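Side-chain contacts in cellulase CEL9M (Clostridium cellulolyticum, PDB 1IA6), which probably hydrolyses internal beta-1,4-glucosidic linkages in cellulose and related beta-glucans: residues L74-Y79 against E313-L318; Y79-S84 against Y320-P325; D103-S108 against T113-Q118. One frame throughout, in Å; residues are numbered along the deposited sequence. Where two conformers were deposited one is given.

Contact 1 (L74-Y79 against E313-L318)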
loop_
_atom_site.group_PDB
_atom_site.type_symbol
_atom_site.label_atom_id
_atom_site.label_comp_id
_atom_site.label_asym_id
_atom_site.label_seq_id
_atom_site.Cartn_x
_atom_site.Cartn_y
_atom_site.Cartn_z
ATOM N N LEU A 74 -3.629 -3.977 -1.684
ATOM C CA LEU A 74 -3.527 -5.382 -1.297
ATOM C C LEU A 74 -4.821 -6.086 -1.698
ATOM O O LEU A 74 -4.797 -7.205 -2.208
ATOM C CB LEU A 74 -3.316 -5.516 0.212
ATOM C CG LEU A 74 -1.926 -5.164 0.744
ATOM C CD1 LEU A 74 -1.965 -5.129 2.266
ATOM C CD2 LEU A 74 -0.905 -6.196 0.248
ATOM N N GLY A 75 -5.950 -5.422 -1.469
ATOM C CA GLY A 75 -7.233 -6.002 -1.833
ATOM C C GLY A 75 -7.347 -6.184 -3.337
ATOM O O GLY A 75 -7.916 -7.165 -3.810
ATOM N N TRP A 76 -6.802 -5.235 -4.094
ATOM C CA TRP A 76 -6.844 -5.305 -5.549
ATOM C C TRP A 76 -6.013 -6.494 -6.033
ATOM O O TRP A 76 -6.405 -7.193 -6.969
ATOM C CB TRP A 76 -6.310 -3.995 -6.152
ATOM C CG TRP A 76 -6.544 -3.839 -7.631
ATOM C CD1 TRP A 76 -7.509 -4.449 -8.378
ATOM C CD2 TRP A 76 -5.836 -2.969 -8.526
ATOM N NE1 TRP A 76 -7.450 -4.014 -9.679
ATOM C CE2 TRP A 76 -6.432 -3.105 -9.799
ATOM C CE3 TRP A 76 -4.758 -2.086 -8.373
ATOM C CZ2 TRP A 76 -5.987 -2.392 -10.918
ATOM C CZ3 TRP A 76 -4.313 -1.375 -9.488
ATOM C CH2 TRP A 76 -4.929 -1.534 -10.743
ATOM N N SER A 77 -4.878 -6.718 -5.379
ATOM C CA SER A 77 -3.987 -7.818 -5.729
ATOM C C SER A 77 -4.703 -9.161 -5.601
ATOM O O SER A 77 -4.616 -10.013 -6.488
ATOM C CB SER A 77 -2.755 -7.811 -4.817
ATOM O OG SER A 77 -2.069 -6.569 -4.883
ATOM N N LEU A 78 -5.412 -9.341 -4.493
ATOM C CA LEU A 78 -6.135 -10.583 -4.233
ATOM C C LEU A 78 -7.296 -10.757 -5.211
ATOM O O LEU A 78 -7.567 -11.861 -5.683
ATOM C CB LEU A 78 -6.667 -10.591 -2.798
ATOM C CG LEU A 78 -7.392 -11.859 -2.328
ATOM C CD1 LEU A 78 -6.451 -13.053 -2.408
ATOM C CD2 LEU A 78 -7.880 -11.660 -0.904
ATOM N N TYR A 79 -7.977 -9.657 -5.508
ATOM C CA TYR A 79 -9.111 -9.674 -6.423
ATOM C C TYR A 79 -8.716 -10.045 -7.851
ATOM O O TYR A 79 -9.387 -10.848 -8.499
ATOM C CB TYR A 79 -9.796 -8.304 -6.432
ATOM C CG TYR A 79 -11.016 -8.233 -7.328
ATOM C CD1 TYR A 79 -12.230 -8.792 -6.932
ATOM C CD2 TYR A 79 -10.953 -7.610 -8.572
ATOM C CE1 TYR A 79 -13.355 -8.729 -7.756
ATOM C CE2 TYR A 79 -12.068 -7.542 -9.403
ATOM C CZ TYR A 79 -13.264 -8.101 -8.988
ATOM O OH TYR A 79 -14.370 -8.021 -9.801
ATOM N N GLU A 313 4.268 0.409 -10.771
ATOM C CA GLU A 313 3.970 0.535 -12.194
ATOM C C GLU A 313 3.884 -0.859 -12.813
ATOM O O GLU A 313 3.016 -1.130 -13.638
ATOM C CB GLU A 313 5.058 1.354 -12.899
ATOM C CG GLU A 313 4.848 1.548 -14.406
ATOM C CD GLU A 313 3.711 2.503 -14.751
ATOM O OE1 GLU A 313 3.273 3.280 -13.875
ATOM O OE2 GLU A 313 3.267 2.489 -15.920
ATOM N N SER A 314 4.784 -1.749 -12.405
ATOM C CA SER A 314 4.788 -3.106 -12.938
ATOM C C SER A 314 3.491 -3.839 -12.597
ATOM O O SER A 314 2.968 -4.603 -13.410
ATOM C CB SER A 314 5.996 -3.878 -12.403
ATOM O OG SER A 314 7.204 -3.277 -12.847
ATOM N N MET A 315 2.965 -3.601 -11.400
ATOM C CA MET A 315 1.720 -4.249 -11.005
ATOM C C MET A 315 0.571 -3.810 -11.916
ATOM O O MET A 315 -0.218 -4.640 -12.374
ATOM C CB MET A 315 1.369 -3.917 -9.551
ATOM C CG MET A 315 0.074 -4.579 -9.099
ATOM S SD MET A 315 -0.569 -3.944 -7.551
ATOM C CE MET A 315 -2.263 -4.508 -7.661
ATOM N N VAL A 316 0.475 -2.508 -12.174
ATOM C CA VAL A 316 -0.583 -1.986 -13.034
ATOM C C VAL A 316 -0.478 -2.590 -14.433
ATOM O O VAL A 316 -1.485 -2.981 -15.028
ATOM C CB VAL A 316 -0.513 -0.443 -13.134
ATOM C CG1 VAL A 316 -1.617 0.074 -14.050
ATOM C CG2 VAL A 316 -0.652 0.170 -11.745
ATOM N N MET A 317 0.741 -2.674 -14.957
ATOM C CA MET A 317 0.946 -3.251 -16.280
ATOM C C MET A 317 0.508 -4.713 -16.327
ATOM O O MET A 317 -0.051 -5.163 -17.327
ATOM C CB MET A 317 2.416 -3.150 -16.691
ATOM C CG MET A 317 2.902 -1.731 -16.888
ATOM S SD MET A 317 4.628 -1.696 -17.397
ATOM C CE MET A 317 4.719 -0.056 -18.142
ATOM N N LEU A 318 0.756 -5.460 -15.255
ATOM C CA LEU A 318 0.360 -6.869 -15.235
ATOM C C LEU A 318 -1.151 -7.052 -15.128
ATOM O O LEU A 318 -1.703 -8.020 -15.653
ATOM C CB LEU A 318 1.065 -7.617 -14.097
ATOM C CG LEU A 318 2.580 -7.773 -14.266
ATOM C CD1 LEU A 318 3.115 -8.693 -13.185
ATOM C CD2 LEU A 318 2.895 -8.341 -15.645
#

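Contact 2 (Y79-S84 against Y320-P325)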
loop_
_atom_site.group_PDB
_atom_site.type_symbol
_atom_site.label_atom_id
_atom_site.label_comp_id
_atom_site.label_asym_id
_atom_site.label_seq_id
_atom_site.Cartn_x
_atom_site.Cartn_y
_atom_site.Cartn_z
ATOM N N TYR A 79 -7.977 -9.657 -5.508
ATOM C CA TYR A 79 -9.111 -9.674 -6.423
ATOM C C TYR A 79 -8.716 -10.045 -7.851
ATOM O O TYR A 79 -9.387 -10.848 -8.499
ATOM C CB TYR A 79 -9.796 -8.304 -6.432
ATOM C CG TYR A 79 -11.016 -8.233 -7.328
ATOM C CD1 TYR A 79 -12.230 -8.792 -6.932
ATOM C CD2 TYR A 79 -10.953 -7.610 -8.572
ATOM C CE1 TYR A 79 -13.355 -8.729 -7.756
ATOM C CE2 TYR A 79 -12.068 -7.542 -9.403
ATOM C CZ TYR A 79 -13.264 -8.101 -8.988
ATOM O OH TYR A 79 -14.370 -8.021 -9.801
ATOM N N GLU A 80 -7.625 -9.463 -8.338
ATOM C CA GLU A 80 -7.168 -9.714 -9.705
ATOM C C GLU A 80 -6.349 -10.987 -9.903
ATOM O O GLU A 80 -6.412 -11.603 -10.969
ATOM C CB GLU A 80 -6.333 -8.532 -10.208
ATOM C CG GLU A 80 -7.045 -7.183 -10.222
ATOM C CD GLU A 80 -8.097 -7.062 -11.314
ATOM O OE1 GLU A 80 -8.129 -7.909 -12.232
ATOM O OE2 GLU A 80 -8.888 -6.098 -11.262
ATOM N N PHE A 81 -5.573 -11.374 -8.894
ATOM C CA PHE A 81 -4.719 -12.555 -9.007
ATOM C C PHE A 81 -4.968 -13.598 -7.921
ATOM O O PHE A 81 -4.028 -14.207 -7.412
ATOM C CB PHE A 81 -3.245 -12.131 -8.968
ATOM C CG PHE A 81 -2.878 -11.104 -10.006
ATOM C CD1 PHE A 81 -2.961 -11.403 -11.363
ATOM C CD2 PHE A 81 -2.453 -9.832 -9.625
ATOM C CE1 PHE A 81 -2.628 -10.449 -12.329
ATOM C CE2 PHE A 81 -2.119 -8.871 -10.584
ATOM C CZ PHE A 81 -2.208 -9.183 -11.938
ATOM N N LYS A 82 -6.234 -13.816 -7.586
ATOM C CA LYS A 82 -6.598 -14.774 -6.554
ATOM C C LYS A 82 -5.948 -16.146 -6.720
ATOM O O LYS A 82 -5.525 -16.756 -5.736
ATOM C CB LYS A 82 -8.118 -14.935 -6.503
ATOM C CG LYS A 82 -8.593 -15.949 -5.480
ATOM C CD LYS A 82 -10.107 -16.064 -5.490
ATOM C CE LYS A 82 -10.571 -17.252 -4.664
ATOM N NZ LYS A 82 -10.042 -17.185 -3.278
ATOM N N GLU A 83 -5.875 -16.629 -7.958
ATOM C CA GLU A 83 -5.284 -17.937 -8.241
ATOM C C GLU A 83 -3.858 -18.049 -7.725
ATOM O O GLU A 83 -3.445 -19.102 -7.238
ATOM C CB GLU A 83 -5.289 -18.218 -9.748
ATOM C CG GLU A 83 -6.670 -18.401 -10.361
ATOM C CD GLU A 83 -7.562 -17.188 -10.177
ATOM O OE1 GLU A 83 -7.131 -16.066 -10.529
ATOM O OE2 GLU A 83 -8.698 -17.361 -9.684
ATOM N N SER A 84 -3.103 -16.961 -7.840
ATOM C CA SER A 84 -1.718 -16.948 -7.384
ATOM C C SER A 84 -1.614 -17.173 -5.884
ATOM O O SER A 84 -0.698 -17.847 -5.419
ATOM C CB SER A 84 -1.046 -15.622 -7.748
ATOM O OG SER A 84 -1.025 -15.442 -9.150
ATOM N N TYR A 320 -3.267 -4.979 -16.408
ATOM C CA TYR A 320 -3.678 -4.626 -17.760
ATOM C C TYR A 320 -3.481 -5.815 -18.702
ATOM O O TYR A 320 -4.317 -6.076 -19.570
ATOM C CB TYR A 320 -2.849 -3.439 -18.261
ATOM C CG TYR A 320 -3.129 -3.039 -19.688
ATOM C CD1 TYR A 320 -4.276 -2.320 -20.019
ATOM C CD2 TYR A 320 -2.245 -3.379 -20.711
ATOM C CE1 TYR A 320 -4.535 -1.944 -21.338
ATOM C CE2 TYR A 320 -2.495 -3.010 -22.032
ATOM C CZ TYR A 320 -3.640 -2.292 -22.336
ATOM O OH TYR A 320 -3.883 -1.912 -23.639
ATOM N N CYS A 321 -2.378 -6.539 -18.524
ATOM C CA CYS A 321 -2.072 -7.686 -19.380
ATOM C C CYS A 321 -3.042 -8.862 -19.286
ATOM O O CYS A 321 -3.020 -9.752 -20.136
ATOM C CB CYS A 321 -0.646 -8.176 -19.117
ATOM S SG CYS A 321 0.617 -7.107 -19.839
ATOM N N LYS A 322 -3.885 -8.875 -18.260
ATOM C CA LYS A 322 -4.856 -9.955 -18.118
ATOM C C LYS A 322 -5.783 -9.971 -19.331
ATOM O O LYS A 322 -6.070 -11.031 -19.889
ATOM C CB LYS A 322 -5.692 -9.771 -16.849
ATOM C CG LYS A 322 -4.932 -10.025 -15.557
ATOM C CD LYS A 322 -5.814 -9.787 -14.339
ATOM C CE LYS A 322 -7.024 -10.714 -14.329
ATOM N NZ LYS A 322 -7.901 -10.462 -13.149
ATOM N N GLN A 323 -6.239 -8.793 -19.740
ATOM C CA GLN A 323 -7.139 -8.687 -20.881
ATOM C C GLN A 323 -6.443 -8.285 -22.175
ATOM O O GLN A 323 -6.888 -8.651 -23.260
ATOM C CB GLN A 323 -8.255 -7.685 -20.579
ATOM C CG GLN A 323 -9.115 -8.063 -19.387
ATOM C CD GLN A 323 -10.343 -7.186 -19.258
ATOM O OE1 GLN A 323 -10.249 -5.958 -19.278
ATOM N NE2 GLN A 323 -11.507 -7.814 -19.119
ATOM N N ASN A 324 -5.353 -7.536 -22.060
ATOM C CA ASN A 324 -4.614 -7.081 -23.229
ATOM C C ASN A 324 -3.147 -7.471 -23.105
ATOM O O ASN A 324 -2.296 -6.640 -22.790
ATOM C CB ASN A 324 -4.734 -5.560 -23.352
ATOM C CG ASN A 324 -6.175 -5.095 -23.463
ATOM O OD1 ASN A 324 -6.514 -3.984 -23.052
ATOM N ND2 ASN A 324 -7.030 -5.940 -24.028
ATOM N N PRO A 325 -2.833 -8.752 -23.344
ATOM C CA PRO A 325 -1.444 -9.204 -23.245
ATOM C C PRO A 325 -0.544 -8.446 -24.215
ATOM O O PRO A 325 -0.769 -8.456 -25.425
ATOM C CB PRO A 325 -1.538 -10.688 -23.588
ATOM C CG PRO A 325 -2.920 -11.053 -23.135
ATOM C CD PRO A 325 -3.733 -9.884 -23.621
#

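Contact 3 (D103-S108 against T113-Q118)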
loop_
_atom_site.group_PDB
_atom_site.type_symbol
_atom_site.label_atom_id
_atom_site.label_comp_id
_atom_site.label_asym_id
_atom_site.label_seq_id
_atom_site.Cartn_x
_atom_site.Cartn_y
_atom_site.Cartn_z
ATOM N N ASP A 103 -10.965 -4.097 10.032
ATOM C CA ASP A 103 -11.523 -4.034 11.385
ATOM C C ASP A 103 -11.252 -2.643 11.952
ATOM O O ASP A 103 -12.084 -2.063 12.655
ATOM C CB ASP A 103 -10.870 -5.070 12.305
ATOM C CG ASP A 103 -11.447 -6.463 12.132
ATOM O OD1 ASP A 103 -12.490 -6.607 11.462
ATOM O OD2 ASP A 103 -10.855 -7.413 12.685
ATOM N N TYR A 104 -10.068 -2.121 11.647
ATOM C CA TYR A 104 -9.655 -0.802 12.109
ATOM C C TYR A 104 -10.482 0.297 11.442
ATOM O O TYR A 104 -10.930 1.231 12.104
ATOM C CB TYR A 104 -8.155 -0.624 11.829
ATOM C CG TYR A 104 -7.597 0.764 12.057
ATOM C CD1 TYR A 104 -7.659 1.376 13.311
ATOM C CD2 TYR A 104 -6.971 1.454 11.018
ATOM C CE1 TYR A 104 -7.109 2.643 13.522
ATOM C CE2 TYR A 104 -6.419 2.719 11.219
ATOM C CZ TYR A 104 -6.491 3.306 12.472
ATOM O OH TYR A 104 -5.943 4.556 12.667
ATOM N N PHE A 105 -10.700 0.186 10.135
ATOM C CA PHE A 105 -11.491 1.192 9.433
ATOM C C PHE A 105 -12.918 1.261 9.980
ATOM O O PHE A 105 -13.479 2.349 10.137
ATOM C CB PHE A 105 -11.545 0.897 7.930
ATOM C CG PHE A 105 -10.200 0.891 7.261
ATOM C CD1 PHE A 105 -9.175 1.726 7.706
ATOM C CD2 PHE A 105 -9.961 0.060 6.177
ATOM C CE1 PHE A 105 -7.927 1.727 7.077
ATOM C CE2 PHE A 105 -8.719 0.052 5.541
ATOM C CZ PHE A 105 -7.702 0.885 5.992
ATOM N N LEU A 106 -13.503 0.100 10.263
ATOM C CA LEU A 106 -14.865 0.052 10.785
ATOM C C LEU A 106 -14.958 0.693 12.168
ATOM O O LEU A 106 -15.899 1.432 12.447
ATOM C CB LEU A 106 -15.367 -1.396 10.833
ATOM C CG LEU A 106 -15.638 -2.052 9.472
ATOM C CD1 LEU A 106 -16.032 -3.512 9.667
ATOM C CD2 LEU A 106 -16.740 -1.292 8.748
ATOM N N LYS A 107 -13.981 0.417 13.027
ATOM C CA LYS A 107 -13.966 0.993 14.370
ATOM C C LYS A 107 -13.774 2.511 14.312
ATOM O O LYS A 107 -14.266 3.246 15.172
ATOM C CB LYS A 107 -12.845 0.356 15.200
ATOM C CG LYS A 107 -13.087 -1.120 15.491
ATOM C CD LYS A 107 -11.849 -1.814 16.041
ATOM C CE LYS A 107 -11.437 -1.265 17.393
ATOM N NZ LYS A 107 -10.269 -2.020 17.933
ATOM N N SER A 108 -13.069 2.973 13.286
ATOM C CA SER A 108 -12.801 4.398 13.112
ATOM C C SER A 108 -13.983 5.167 12.517
ATOM O O SER A 108 -13.897 6.375 12.324
ATOM C CB SER A 108 -11.571 4.595 12.218
ATOM O OG SER A 108 -10.424 3.963 12.767
ATOM N N THR A 113 -21.408 9.838 9.565
ATOM C CA THR A 113 -20.706 11.007 9.046
ATOM C C THR A 113 -19.369 11.337 9.709
ATOM O O THR A 113 -18.883 12.464 9.598
ATOM C CB THR A 113 -21.602 12.264 9.118
ATOM O OG1 THR A 113 -21.992 12.494 10.476
ATOM C CG2 THR A 113 -22.846 12.083 8.256
ATOM N N THR A 114 -18.764 10.365 10.382
ATOM C CA THR A 114 -17.487 10.615 11.043
ATOM C C THR A 114 -16.467 9.528 10.748
ATOM O O THR A 114 -16.803 8.346 10.706
ATOM C CB THR A 114 -17.658 10.698 12.568
ATOM O OG1 THR A 114 -18.684 11.646 12.882
ATOM C CG2 THR A 114 -16.349 11.129 13.227
ATOM N N PHE A 115 -15.219 9.935 10.531
ATOM C CA PHE A 115 -14.152 8.980 10.272
ATOM C C PHE A 115 -12.823 9.507 10.785
ATOM O O PHE A 115 -12.308 10.504 10.275
ATOM C CB PHE A 115 -14.014 8.691 8.777
ATOM C CG PHE A 115 -13.008 7.620 8.470
ATOM C CD1 PHE A 115 -13.245 6.301 8.844
ATOM C CD2 PHE A 115 -11.810 7.931 7.834
ATOM C CE1 PHE A 115 -12.300 5.304 8.594
ATOM C CE2 PHE A 115 -10.857 6.940 7.578
ATOM C CZ PHE A 115 -11.103 5.626 7.958
ATOM N N TYR A 116 -12.282 8.837 11.801
ATOM C CA TYR A 116 -10.992 9.206 12.379
ATOM C C TYR A 116 -9.939 8.595 11.474
ATOM O O TYR A 116 -10.046 7.417 11.117
ATOM C CB TYR A 116 -10.875 8.634 13.789
ATOM C CG TYR A 116 -11.747 9.357 14.786
ATOM C CD1 TYR A 116 -11.331 10.559 15.353
ATOM C CD2 TYR A 116 -13.005 8.863 15.127
ATOM C CE1 TYR A 116 -12.146 11.258 16.239
ATOM C CE2 TYR A 116 -13.831 9.557 16.014
ATOM C CZ TYR A 116 -13.392 10.753 16.564
ATOM O OH TYR A 116 -14.194 11.451 17.438
ATOM N N TYR A 117 -8.922 9.370 11.099
ATOM C CA TYR A 117 -7.918 8.823 10.193
ATOM C C TYR A 117 -6.443 8.982 10.540
ATOM O O TYR A 117 -5.580 8.619 9.743
ATOM C CB TYR A 117 -8.187 9.316 8.767
ATOM C CG TYR A 117 -8.088 10.808 8.544
ATOM C CD1 TYR A 117 -6.849 11.436 8.426
ATOM C CD2 TYR A 117 -9.239 11.585 8.379
ATOM C CE1 TYR A 117 -6.757 12.801 8.138
ATOM C CE2 TYR A 117 -9.160 12.943 8.093
ATOM C CZ TYR A 117 -7.917 13.545 7.970
ATOM O OH TYR A 117 -7.838 14.881 7.658
ATOM N N GLN A 118 -6.137 9.528 11.710
ATOM C CA GLN A 118 -4.742 9.614 12.117
ATOM C C GLN A 118 -4.615 9.511 13.619
ATOM O O GLN A 118 -5.241 10.264 14.364
ATOM C CB GLN A 118 -4.040 10.896 11.646
ATOM C CG GLN A 118 -2.528 10.820 11.973
ATOM C CD GLN A 118 -1.691 11.962 11.423
ATOM O OE1 GLN A 118 -1.857 12.381 10.278
ATOM N NE2 GLN A 118 -0.762 12.455 12.239
HETATM O O HOH W 1 -4.910 5.732 10.292
#

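Contact 1 (L74-Y79 against E313-L318)
The indole of W76, against which the methyl end of M315 comes to rest, is held in place by its own N-H: NE1 donates to the OE2 carboxylate oxygen of E80, one turn further along the helix. That bond satisfies the polar edge of a buried ring and leaves its benzene half to meet helix 306-323. Between the segments the meeting is van der Waals packing round one methyl. M315 sets out with CG anti to the backbone N (chi1 -180°) and stays extended through SD, so that CE is carried across the gap between the helices. The methyl approaches the indole at a slant, and CE lies 3.5 Å from CE3 of W76. At 4.0 Å from CD2, the same CE also nears the ring-fusion carbon, so one methyl serves the inner corner of the six-membered ring. Further out along that ring, CG2 of V316 stands 4.6 Å from CZ3 of W76, a looser neighbour. W76 reaches this place because its CG is also anti to the backbone N (chi1 -169°), swinging the indole out toward the opposing helix. S77 borders the methionine too. In the conformer given, one of two deposited, its OG turns back to the carbonyl of I73 and lies 3.5 Å from CE of M315; with two conformers modelled, this touch is less certain. Beyond the segments W215 and W219 bring their rings to W76, that of W215 edge-to-face, making an aromatic cluster; the W76 side chain lies about 14 Å from the bound calcium. Between segments whose nearest CA atoms, those of S77 and M315, are 8.6 Å apart, the long, unbranched methionine fills the gap between two helices of the (alpha/alpha)6 barrel of family 9 glycoside hydrolases.

Contact 2 (Y79-S84 against Y320-P325)
K322 brings its ammonium group to E80 and grips it twice, once at the side chain and once at the backbone. NZ lies 2.7 Å from OE1 of E80 in a salt bridge, meeting that oxygen nearly in line with its C-O bond. The second bond runs from NZ to the carbonyl oxygen of E80 (2.9 Å), in the carbonyl plane and on a lone pair. The lysine can serve both because its chain bends at chi3 (61°), while E80 folds at chi2 (-72°) to bring its carboxylate round. OE2, the other carboxylate oxygen, is engaged within its own helix, so both oxygens are held and the group is fixed in rotation. The tight apolar part is at F81: CD of K322 comes obliquely to the ring, 3.8 Å from CE1, and within its own segment CB of E80 sits 4.1 Å above the plane of the F81 ring, over its centre. F81 itself is buried and packs on A424 and K428 of helix 413-429. On the outer side the contact thins; exposed E83 keeps its OE1 6.2 Å from NZ of K322, an opposite charge that would act on the lysine only at a distance. A positive side chain meeting a carbonyl near the C-terminal end of a helix, here E80 O of helix 64-80, is a familiar arrangement; it joins the turn between helices 64-80 and 82-87 to the C-terminal part of helix 306-323 in the helical barrel.

Contact 3 (D103-S108 against T113-Q118)
S108, the residue on which the chain leaves helix 91-107, turns its carbonyl to the strand that begins at F115, and the two backbones close to 5.2 Å between the CA atoms of S108 and Y116. The amide N of Y116 donates to S108 O at 3.0 Å, with an N-H...O angle of 162° and the donor in the carbonyl plane. A second, weaker partner adds to the same oxygen: CA of F115 makes a C-H...O contact with S108 O at 3.3 Å. The side chains pack round this bond. With CG anti to the backbone N (chi1 -175°), F115 brings its ring against the last turn of the helix, where F105 O meets the ring edge in plane, 3.5 Å from CE1. CB of S108 packs on that CE1 too. F115 goes on to touch helices 152-169 and 174-193, while Y116 and S108 both lean on L50. The S108 hydroxyl turns inward: OG donates to Y104 O at 2.9 Å from 37° out of the carbonyl plane, and S108 N reaches the same oxygen from the opposite face. The OG also rests over one face of the Y104 ring, offset toward its rim. At the far end a water ties Y104 OH (2.8 Å) to Y117 O, to which it donates. One backbone hydrogen bond and the packing of F115 and S108 thus join helix and strand. With Y104 O taken by S108, F105 O facing an aromatic edge, and S108 O, just past the helix, taken by the strand, the chemistry is consistent with a helix end whose carbonyls are met largely by neutral groups of the contact itself.

From the N terminus the chain reaches helix 64-80, which gives contact 1 its first segment and, with the start of helix 82-87, contact 2 its own; the two share Y79. It then passes through helix 91-107 and at once closes contact 3, a short return of four intervening residues onto strand 115-119. Nearly two hundred residues later helix 306-323 comes back to complete contact 1 and then contact 2. The segments of these two alternate, so their loops cross, and the whole of contact 3 falls within both. Contacts 1 and 2 touch, their centres 8 Å apart, along one pair of barrel helices; contact 3 joins helix to sheet, its centre about 25 Å from that of contact 1.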